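Local structure of hydrolase, isochorismatase family (Pseudomonas putida, 4L07) at residues D28-T40 with M89-M103. The protein probably hydrolyses the amide bond of maleamate to give maleate and ammonia, as a maleamate amidase of the isochorismatase family. Residues are numbered along the deposited sequence; the frame is centred on the assembly and turned at random.
Sequences DFSYGFTDLQYPT and MAALLYGSRLVEIDM
F29 O accepts a hydrogen bond from the backbone N of D102 at 2.8 Å, and Y31 N returns one to E100 O. Between them S30, N-cap residue of helix 31-34, is bridged backbone to backbone with I101. These bonds tie the turn after strand 22-27 to the loop preceding strand 112-116. The R97 guanidinium lies flat on one face of the Y31 ring as a cation-pi stack, planes 21° apart, and D102 CA makes a CH-pi contact with the other. Y31 OH takes the M103 N-H at 3.2 Å. With an alanine here, R97 would probably lose its stacking surface and M103 N this acceptor. G32 N bonds to L98 O. F33 meets M89 SD edge-on, a Met-aromatic contact. T34 OG1 is 2.7 Å from D102 OD2, a hydrogen bond. D35 OD2 forms a salt bridge with R97 NH2 at 2.8 Å and also accepts a hydrogen bond from Q37 NE2. Y38 OH accepts one from R97 NH2 at 3.0 Å, while L98 CD2 packs over the Y38 ring. R97 gets there with CG anti to its own N (chi1 -169°) and its chain extended from CG to NE. Stack, salt bridge and tyrosine hydroxyl together probably limit the guanidinium's rotation, and the nearby carboxylate probably stabilises its charge.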
ATOM      1  N   ASP A  28      -5.504   6.486 -17.954  1.00 19.66           N
ATOM      2  CA  ASP A  28      -5.707   5.483 -19.008  1.00 19.81           C
ATOM      3  C   ASP A  28      -6.332   6.013 -20.303  1.00 20.07           C
ATOM      4  O   ASP A  28      -7.164   5.329 -20.912  1.00 20.32           O
ATOM      5  CB  ASP A  28      -6.544   4.301 -18.486  1.00 20.21           C
ATOM      6  CG  ASP A  28      -5.885   3.579 -17.321  1.00 20.97           C
ATOM      7  OD1 ASP A  28      -4.674   3.789 -17.080  1.00 22.11           O
ATOM      8  OD2 ASP A  28      -6.581   2.779 -16.651  1.00 21.11           O
ATOM      9  N   PHE A  29      -5.932   7.209 -20.727  1.00 20.32           N
ATOM     10  CA  PHE A  29      -6.232   7.655 -22.091  1.00 21.20           C
ATOM     11  C   PHE A  29      -5.201   7.034 -23.051  1.00 21.19           C
ATOM     12  O   PHE A  29      -4.494   7.740 -23.777  1.00 22.08           O
ATOM     13  CB  PHE A  29      -6.261   9.190 -22.214  1.00 21.12           C
ATOM     14  CG  PHE A  29      -7.601   9.827 -21.891  1.00 21.54           C
ATOM     15  CD1 PHE A  29      -8.800   9.128 -22.048  1.00 21.37           C
ATOM     16  CD2 PHE A  29      -7.658  11.154 -21.473  1.00 21.99           C
ATOM     17  CE1 PHE A  29     -10.020   9.736 -21.760  1.00 21.62           C
ATOM     18  CE2 PHE A  29      -8.873  11.768 -21.183  1.00 22.23           C
ATOM     19  CZ  PHE A  29     -10.057  11.054 -21.327  1.00 22.19           C
ATOM     20  N   SER A  30      -5.110   5.708 -23.017  1.00 21.69           N
ATOM     21  CA  SER A  30      -4.290   4.934 -23.949  1.00 21.96           C
ATOM     22  C   SER A  30      -5.164   4.517 -25.126  1.00 21.96           C
ATOM     23  O   SER A  30      -6.392   4.531 -25.021  1.00 22.47           O
ATOM     24  CB  SER A  30      -3.703   3.704 -23.255  1.00 22.52           C
ATOM     25  OG  SER A  30      -4.723   2.800 -22.869  1.00 22.88           O
ATOM     26  N   TYR A  31      -4.543   4.146 -26.244  1.00 22.66           N
ATOM     27  CA  TYR A  31      -5.308   3.743 -27.431  1.00 22.18           C
ATOM     28  C   TYR A  31      -6.268   2.579 -27.156  1.00 21.83           C
ATOM     29  O   TYR A  31      -7.346   2.513 -27.734  1.00 21.71           O
ATOM     30  CB  TYR A  31      -4.379   3.417 -28.603  1.00 23.50           C
ATOM     31  CG  TYR A  31      -3.688   4.639 -29.168  1.00 24.67           C
ATOM     32  CD1 TYR A  31      -4.417   5.646 -29.810  1.00 24.58           C
ATOM     33  CD2 TYR A  31      -2.307   4.797 -29.056  1.00 25.33           C
ATOM     34  CE1 TYR A  31      -3.785   6.769 -30.327  1.00 25.26           C
ATOM     35  CE2 TYR A  31      -1.671   5.919 -29.562  1.00 25.63           C
ATOM     36  CZ  TYR A  31      -2.415   6.897 -30.201  1.00 25.88           C
ATOM     37  OH  TYR A  31      -1.778   8.006 -30.707  1.00 26.08           O
ATOM     38  N   GLY A  32      -5.873   1.674 -26.264  1.00 20.92           N
ATOM     39  CA  GLY A  32      -6.725   0.552 -25.867  1.00 20.78           C
ATOM     40  C   GLY A  32      -8.080   0.988 -25.332  1.00 20.40           C
ATOM     41  O   GLY A  32      -9.065   0.258 -25.454  1.00 21.47           O
ATOM     42  N   PHE A  33      -8.121   2.186 -24.754  1.00 20.54           N
ATOM     43  CA  PHE A  33      -9.342   2.742 -24.189  1.00 20.32           C
ATOM     44  C   PHE A  33      -9.962   3.864 -25.033  1.00 21.02           C
ATOM     45  O   PHE A  33     -11.097   4.244 -24.785  1.00 21.87           O
ATOM     46  CB  PHE A  33      -9.102   3.217 -22.751  1.00 20.19           C
ATOM     47  CG  PHE A  33      -8.753   2.099 -21.807  1.00 20.17           C
ATOM     48  CD1 PHE A  33      -9.746   1.271 -21.294  1.00 20.03           C
ATOM     49  CD2 PHE A  33      -7.429   1.858 -21.446  1.00 20.66           C
ATOM     50  CE1 PHE A  33      -9.428   0.227 -20.436  1.00 20.06           C
ATOM     51  CE2 PHE A  33      -7.105   0.813 -20.589  1.00 20.02           C
ATOM     52  CZ  PHE A  33      -8.107  -0.003 -20.086  1.00 20.07           C
ATOM     53  N   THR A  34      -9.231   4.376 -26.027  1.00 21.54           N
ATOM     54  CA  THR A  34      -9.687   5.558 -26.787  1.00 22.39           C
ATOM     55  C   THR A  34      -9.826   5.343 -28.297  1.00 22.88           C
ATOM     56  O   THR A  34     -10.420   6.185 -28.983  1.00 23.89           O
ATOM     57  CB  THR A  34      -8.752   6.767 -26.586  1.00 22.06           C
ATOM     58  OG1 THR A  34      -7.455   6.449 -27.105  1.00 21.69           O
ATOM     59  CG2 THR A  34      -8.632   7.126 -25.104  1.00 21.95           C
ATOM     60  N   ASP A  35      -9.248   4.263 -28.822  1.00 23.31           N
ATOM     61  CA  ASP A  35      -9.335   3.967 -30.262  1.00 24.50           C
ATOM     62  C   ASP A  35     -10.340   2.848 -30.530  1.00 24.29           C
ATOM     63  O   ASP A  35     -10.092   1.686 -30.207  1.00 24.05           O
ATOM     64  CB  ASP A  35      -7.948   3.608 -30.819  1.00 24.47           C
ATOM     65  CG  ASP A  35      -7.943   3.398 -32.331  1.00 25.65           C
ATOM     66  OD1 ASP A  35      -9.012   3.111 -32.915  1.00 25.42           O
ATOM     67  OD2 ASP A  35      -6.846   3.508 -32.927  1.00 26.02           O
ATOM     68  N   LEU A  36     -11.465   3.196 -31.155  1.00 25.27           N
ATOM     69  CA  LEU A  36     -12.596   2.268 -31.293  1.00 25.15           C
ATOM     70  C   LEU A  36     -12.332   0.972 -32.076  1.00 25.13           C
ATOM     71  O   LEU A  36     -13.198   0.097 -32.137  1.00 24.67           O
ATOM     72  CB  LEU A  36     -13.838   3.000 -31.830  1.00 25.98           C
ATOM     73  CG  LEU A  36     -14.482   4.012 -30.870  1.00 26.81           C
ATOM     74  CD1 LEU A  36     -15.435   4.939 -31.608  1.00 29.05           C
ATOM     75  CD2 LEU A  36     -15.196   3.329 -29.708  1.00 27.56           C
ATOM     76  N   GLN A  37     -11.141   0.841 -32.661  1.00 24.97           N
ATOM     77  CA  GLN A  37     -10.758  -0.407 -33.317  1.00 25.81           C
ATOM     78  C   GLN A  37     -10.542  -1.522 -32.294  1.00 25.64           C
ATOM     79  O   GLN A  37     -10.616  -2.705 -32.626  1.00 25.88           O
ATOM     80  CB  GLN A  37      -9.509  -0.225 -34.189  1.00 26.92           C
ATOM     81  CG  GLN A  37      -8.217   0.007 -33.423  1.00 27.70           C
ATOM     82  CD  GLN A  37      -6.996  -0.106 -34.308  1.00 29.03           C
ATOM     83  OE1 GLN A  37      -6.688  -1.181 -34.821  1.00 30.25           O
ATOM     84  NE2 GLN A  37      -6.286   0.998 -34.479  1.00 29.33           N
ATOM     85  N   TYR A  38     -10.279  -1.126 -31.050  1.00 25.34           N
ATOM     86  CA  TYR A  38     -10.038  -2.074 -29.972  1.00 24.39           C
ATOM     87  C   TYR A  38     -11.302  -2.296 -29.145  1.00 23.87           C
ATOM     88  O   TYR A  38     -12.002  -1.335 -28.809  1.00 23.87           O
ATOM     89  CB  TYR A  38      -8.899  -1.590 -29.076  1.00 24.99           C
ATOM     90  CG  TYR A  38      -7.621  -1.254 -29.821  1.00 25.39           C
ATOM     91  CD1 TYR A  38      -6.955  -2.219 -30.586  1.00 25.13           C
ATOM     92  CD2 TYR A  38      -7.074   0.025 -29.749  1.00 25.32           C
ATOM     93  CE1 TYR A  38      -5.782  -1.909 -31.260  1.00 26.00           C
ATOM     94  CE2 TYR A  38      -5.900   0.343 -30.412  1.00 25.65           C
ATOM     95  CZ  TYR A  38      -5.259  -0.627 -31.166  1.00 25.93           C
ATOM     96  OH  TYR A  38      -4.094  -0.301 -31.824  1.00 26.78           O
ATOM     97  N   PRO A  39     -11.592  -3.570 -28.811  1.00 23.84           N
ATOM     98  CA  PRO A  39     -12.800  -3.963 -28.071  1.00 23.70           C
ATOM     99  C   PRO A  39     -13.002  -3.223 -26.747  1.00 23.51           C
ATOM    100  O   PRO A  39     -14.140  -3.049 -26.315  1.00 23.70           O
ATOM    101  CB  PRO A  39     -12.577  -5.455 -27.794  1.00 24.37           C
ATOM    102  CG  PRO A  39     -11.608  -5.913 -28.821  1.00 24.07           C
ATOM    103  CD  PRO A  39     -10.766  -4.731 -29.194  1.00 23.45           C
ATOM    104  N   THR A  40     -11.912  -2.799 -26.109  1.00 22.95           N
ATOM    105  CA  THR A  40     -11.984  -2.153 -24.795  1.00 22.25           C
ATOM    106  C   THR A  40     -12.207  -0.641 -24.858  1.00 22.07           C
ATOM    107  O   THR A  40     -12.326   0.018 -23.827  1.00 21.31           O
ATOM    108  CB  THR A  40     -10.731  -2.458 -23.950  1.00 22.41           C
ATOM    109  OG1 THR A  40      -9.556  -2.244 -24.745  1.00 22.48           O
ATOM    110  CG2 THR A  40     -10.762  -3.903 -23.447  1.00 22.15           C
ATOM    111  N   MET A  89      -8.897  -6.886 -20.774  1.00 21.53           N
ATOM    112  CA  MET A  89      -7.705  -6.178 -20.329  1.00 21.77           C
ATOM    113  C   MET A  89      -6.404  -6.920 -20.648  1.00 21.99           C
ATOM    114  O   MET A  89      -5.336  -6.309 -20.690  1.00 22.49           O
ATOM    115  CB  MET A  89      -7.796  -5.875 -18.829  1.00 22.47           C
ATOM    116  CG  MET A  89      -9.033  -5.075 -18.452  1.00 22.53           C
ATOM    117  SD  MET A  89      -9.055  -3.421 -19.160  1.00 23.30           S
ATOM    118  CE  MET A  89     -10.669  -2.867 -18.609  1.00 23.14           C
ATOM    119  N   ALA A  90      -6.493  -8.226 -20.876  1.00 22.66           N
ATOM    120  CA  ALA A  90      -5.306  -9.028 -21.185  1.00 23.95           C
ATOM    121  C   ALA A  90      -4.648  -8.628 -22.513  1.00 24.60           C
ATOM    122  O   ALA A  90      -3.490  -8.970 -22.762  1.00 24.55           O
ATOM    123  CB  ALA A  90      -5.647 -10.513 -21.170  1.00 24.82           C
ATOM    124  N   ALA A  91      -5.385  -7.898 -23.353  1.00 24.08           N
ATOM    125  CA  ALA A  91      -4.864  -7.399 -24.631  1.00 24.48           C
ATOM    126  C   ALA A  91      -3.858  -6.253 -24.472  1.00 24.87           C
ATOM    127  O   ALA A  91      -3.121  -5.921 -25.409  1.00 24.76           O
ATOM    128  CB  ALA A  91      -6.020  -6.975 -25.539  1.00 23.80           C
ATOM    129  N   LEU A  92      -3.809  -5.671 -23.273  1.00 24.38           N
ATOM    130  CA  LEU A  92      -2.980  -4.503 -22.988  1.00 25.35           C
ATOM    131  C   LEU A  92      -1.548  -4.908 -22.623  1.00 26.13           C
ATOM    132  O   LEU A  92      -1.132  -4.810 -21.470  1.00 24.22           O
ATOM    133  CB  LEU A  92      -3.628  -3.644 -21.884  1.00 25.42           C
ATOM    134  CG  LEU A  92      -5.003  -2.982 -22.138  1.00 26.83           C
ATOM    135  CD1 LEU A  92      -4.961  -1.962 -23.263  1.00 26.15           C
ATOM    136  CD2 LEU A  92      -6.119  -3.967 -22.418  1.00 28.59           C
ATOM    137  N   LEU A  93      -0.797  -5.351 -23.630  1.00 27.14           N
ATOM    138  CA  LEU A  93       0.543  -5.911 -23.423  1.00 28.92           C
ATOM    139  C   LEU A  93       1.629  -4.883 -23.689  1.00 30.30           C
ATOM    140  O   LEU A  93       1.485  -4.058 -24.596  1.00 30.65           O
ATOM    141  CB  LEU A  93       0.756  -7.132 -24.328  1.00 29.13           C
ATOM    142  CG  LEU A  93      -0.105  -8.384 -24.120  1.00 29.48           C
ATOM    143  CD1 LEU A  93       0.018  -9.336 -25.304  1.00 29.91           C
ATOM    144  CD2 LEU A  93       0.232  -9.097 -22.815  1.00 29.84           C
ATOM    145  N   TYR A  94       2.712  -4.928 -22.904  1.00 31.32           N
ATOM    146  CA  TYR A  94       3.874  -4.062 -23.142  1.00 32.58           C
ATOM    147  C   TYR A  94       4.293  -4.203 -24.604  1.00 32.87           C
ATOM    148  O   TYR A  94       4.212  -5.296 -25.171  1.00 31.90           O
ATOM    149  CB  TYR A  94       5.066  -4.451 -22.257  1.00 33.86           C
ATOM    150  CG  TYR A  94       4.998  -4.030 -20.804  1.00 34.82           C
ATOM    151  CD1 TYR A  94       4.397  -4.849 -19.859  1.00 34.54           C
ATOM    152  CD2 TYR A  94       5.566  -2.830 -20.363  1.00 35.55           C
ATOM    153  CE1 TYR A  94       4.342  -4.489 -18.520  1.00 35.16           C
ATOM    154  CE2 TYR A  94       5.512  -2.458 -19.019  1.00 35.73           C
ATOM    155  CZ  TYR A  94       4.901  -3.298 -18.100  1.00 36.10           C
ATOM    156  OH  TYR A  94       4.839  -2.969 -16.753  1.00 35.22           O
ATOM    157  N   GLY A  95       4.721  -3.098 -25.209  1.00 34.00           N
ATOM    158  CA  GLY A  95       5.171  -3.110 -26.600  1.00 34.46           C
ATOM    159  C   GLY A  95       4.064  -3.069 -27.642  1.00 35.50           C
ATOM    160  O   GLY A  95       4.347  -3.012 -28.844  1.00 35.96           O
ATOM    161  N   SER A  96       2.807  -3.107 -27.200  1.00 33.31           N
ATOM    162  CA  SER A  96       1.675  -2.984 -28.126  1.00 31.17           C
ATOM    163  C   SER A  96       1.206  -1.534 -28.235  1.00 29.75           C
ATOM    164  O   SER A  96       1.476  -0.711 -27.358  1.00 29.27           O
ATOM    165  CB  SER A  96       0.513  -3.904 -27.719  1.00 31.76           C
ATOM    166  OG  SER A  96      -0.209  -3.374 -26.614  1.00 30.54           O
ATOM    167  N   ARG A  97       0.489  -1.225 -29.313  1.00 27.92           N
ATOM    168  CA  ARG A  97      -0.090   0.104 -29.487  1.00 27.32           C
ATOM    169  C   ARG A  97      -1.152   0.407 -28.421  1.00 26.43           C
ATOM    170  O   ARG A  97      -1.354   1.564 -28.062  1.00 26.46           O
ATOM    171  CB  ARG A  97      -0.687   0.253 -30.893  1.00 26.71           C
ATOM    172  CG  ARG A  97      -1.075   1.681 -31.258  1.00 27.83           C
ATOM    173  CD  ARG A  97      -1.522   1.791 -32.708  1.00 27.58           C
ATOM    174  NE  ARG A  97      -2.014   3.133 -33.017  1.00 27.79           N
ATOM    175  CZ  ARG A  97      -3.284   3.518 -32.898  1.00 27.77           C
ATOM    176  NH1 ARG A  97      -3.638   4.761 -33.205  1.00 27.70           N
ATOM    177  NH2 ARG A  97      -4.203   2.663 -32.473  1.00 27.66           N
ATOM    178  N   LEU A  98      -1.802  -0.640 -27.910  1.00 26.78           N
ATOM    179  CA  LEU A  98      -2.922  -0.497 -26.967  1.00 26.50           C
ATOM    180  C   LEU A  98      -2.516   0.266 -25.705  1.00 25.63           C
ATOM    181  O   LEU A  98      -3.325   0.991 -25.124  1.00 24.19           O
ATOM    182  CB  LEU A  98      -3.483  -1.873 -26.560  1.00 27.59           C
ATOM    183  CG  LEU A  98      -4.098  -2.975 -27.451  1.00 29.04           C
ATOM    184  CD1 LEU A  98      -5.622  -3.044 -27.365  1.00 28.17           C
ATOM    185  CD2 LEU A  98      -3.590  -2.994 -28.891  1.00 28.39           C
ATOM    186  N   VAL A  99      -1.256   0.105 -25.297  1.00 25.46           N
ATOM    187  CA  VAL A  99      -0.762   0.650 -24.034  1.00 26.54           C
ATOM    188  C   VAL A  99      -0.195   2.069 -24.171  1.00 26.65           C
ATOM    189  O   VAL A  99       0.065   2.746 -23.171  1.00 26.23           O
ATOM    190  CB  VAL A  99       0.273  -0.315 -23.415  1.00 26.77           C
ATOM    191  CG1 VAL A  99       0.963   0.306 -22.210  1.00 30.20           C
ATOM    192  CG2 VAL A  99      -0.409  -1.625 -23.037  1.00 27.20           C
ATOM    193  N   GLU A 100      -0.016   2.517 -25.414  1.00 27.16           N
ATOM    194  CA  GLU A 100       0.518   3.848 -25.690  1.00 27.48           C
ATOM    195  C   GLU A 100      -0.519   4.922 -25.409  1.00 25.83           C
ATOM    196  O   GLU A 100      -1.702   4.743 -25.723  1.00 24.45           O
ATOM    197  CB  GLU A 100       0.980   3.940 -27.150  1.00 30.48           C
ATOM    198  CG  GLU A 100       2.215   3.110 -27.464  1.00 34.69           C
ATOM    199  CD  GLU A 100       3.480   3.693 -26.855  1.00 39.00           C
ATOM    200  OE1 GLU A 100       4.244   2.925 -26.234  1.00 42.75           O
ATOM    201  OE2 GLU A 100       3.710   4.919 -26.986  1.00 42.69           O
ATOM    202  N   ILE A 101      -0.067   6.033 -24.835  1.00 24.14           N
ATOM    203  CA  ILE A 101      -0.937   7.159 -24.517  1.00 24.11           C
ATOM    204  C   ILE A 101      -1.386   7.795 -25.828  1.00 24.59           C
ATOM    205  O   ILE A 101      -0.568   8.035 -26.716  1.00 24.00           O
ATOM    206  CB  ILE A 101      -0.231   8.194 -23.605  1.00 24.16           C
ATOM    207  CG1 ILE A 101       0.252   7.539 -22.292  1.00 24.14           C
ATOM    208  CG2 ILE A 101      -1.134   9.389 -23.309  1.00 24.17           C
ATOM    209  CD1 ILE A 101      -0.833   6.838 -21.487  1.00 23.66           C
ATOM    210  N   ASP A 102      -2.687   8.037 -25.949  1.00 24.62           N
ATOM    211  CA  ASP A 102      -3.248   8.639 -27.157  1.00 24.86           C
ATOM    212  C   ASP A 102      -2.672  10.045 -27.372  1.00 25.76           C
ATOM    213  O   ASP A 102      -2.698  10.882 -26.468  1.00 24.33           O
ATOM    214  CB  ASP A 102      -4.777   8.670 -27.058  1.00 24.71           C
ATOM    215  CG  ASP A 102      -5.452   8.978 -28.385  1.00 24.90           C
ATOM    216  OD1 ASP A 102      -4.927   9.819 -29.140  1.00 25.38           O
ATOM    217  OD2 ASP A 102      -6.515   8.381 -28.667  1.00 24.62           O
ATOM    218  N   MET A 103      -2.150  10.297 -28.574  1.00 27.01           N
ATOM    219  CA  MET A 103      -1.538  11.593 -28.891  1.00 28.57           C
ATOM    220  C   MET A 103      -2.500  12.782 -28.785  1.00 27.20           C
ATOM    221  O   MET A 103      -2.060  13.915 -28.600  1.00 27.57           O
ATOM    222  CB  MET A 103      -0.850  11.566 -30.266  1.00 30.92           C
ATOM    223  CG  MET A 103       0.542  10.943 -30.265  1.00 34.77           C
ATOM    224  SD  MET A 103       1.704  11.635 -29.055  1.00 39.84           S
ATOM    225  CE  MET A 103       1.963  13.303 -29.668  1.00 37.54           C
TER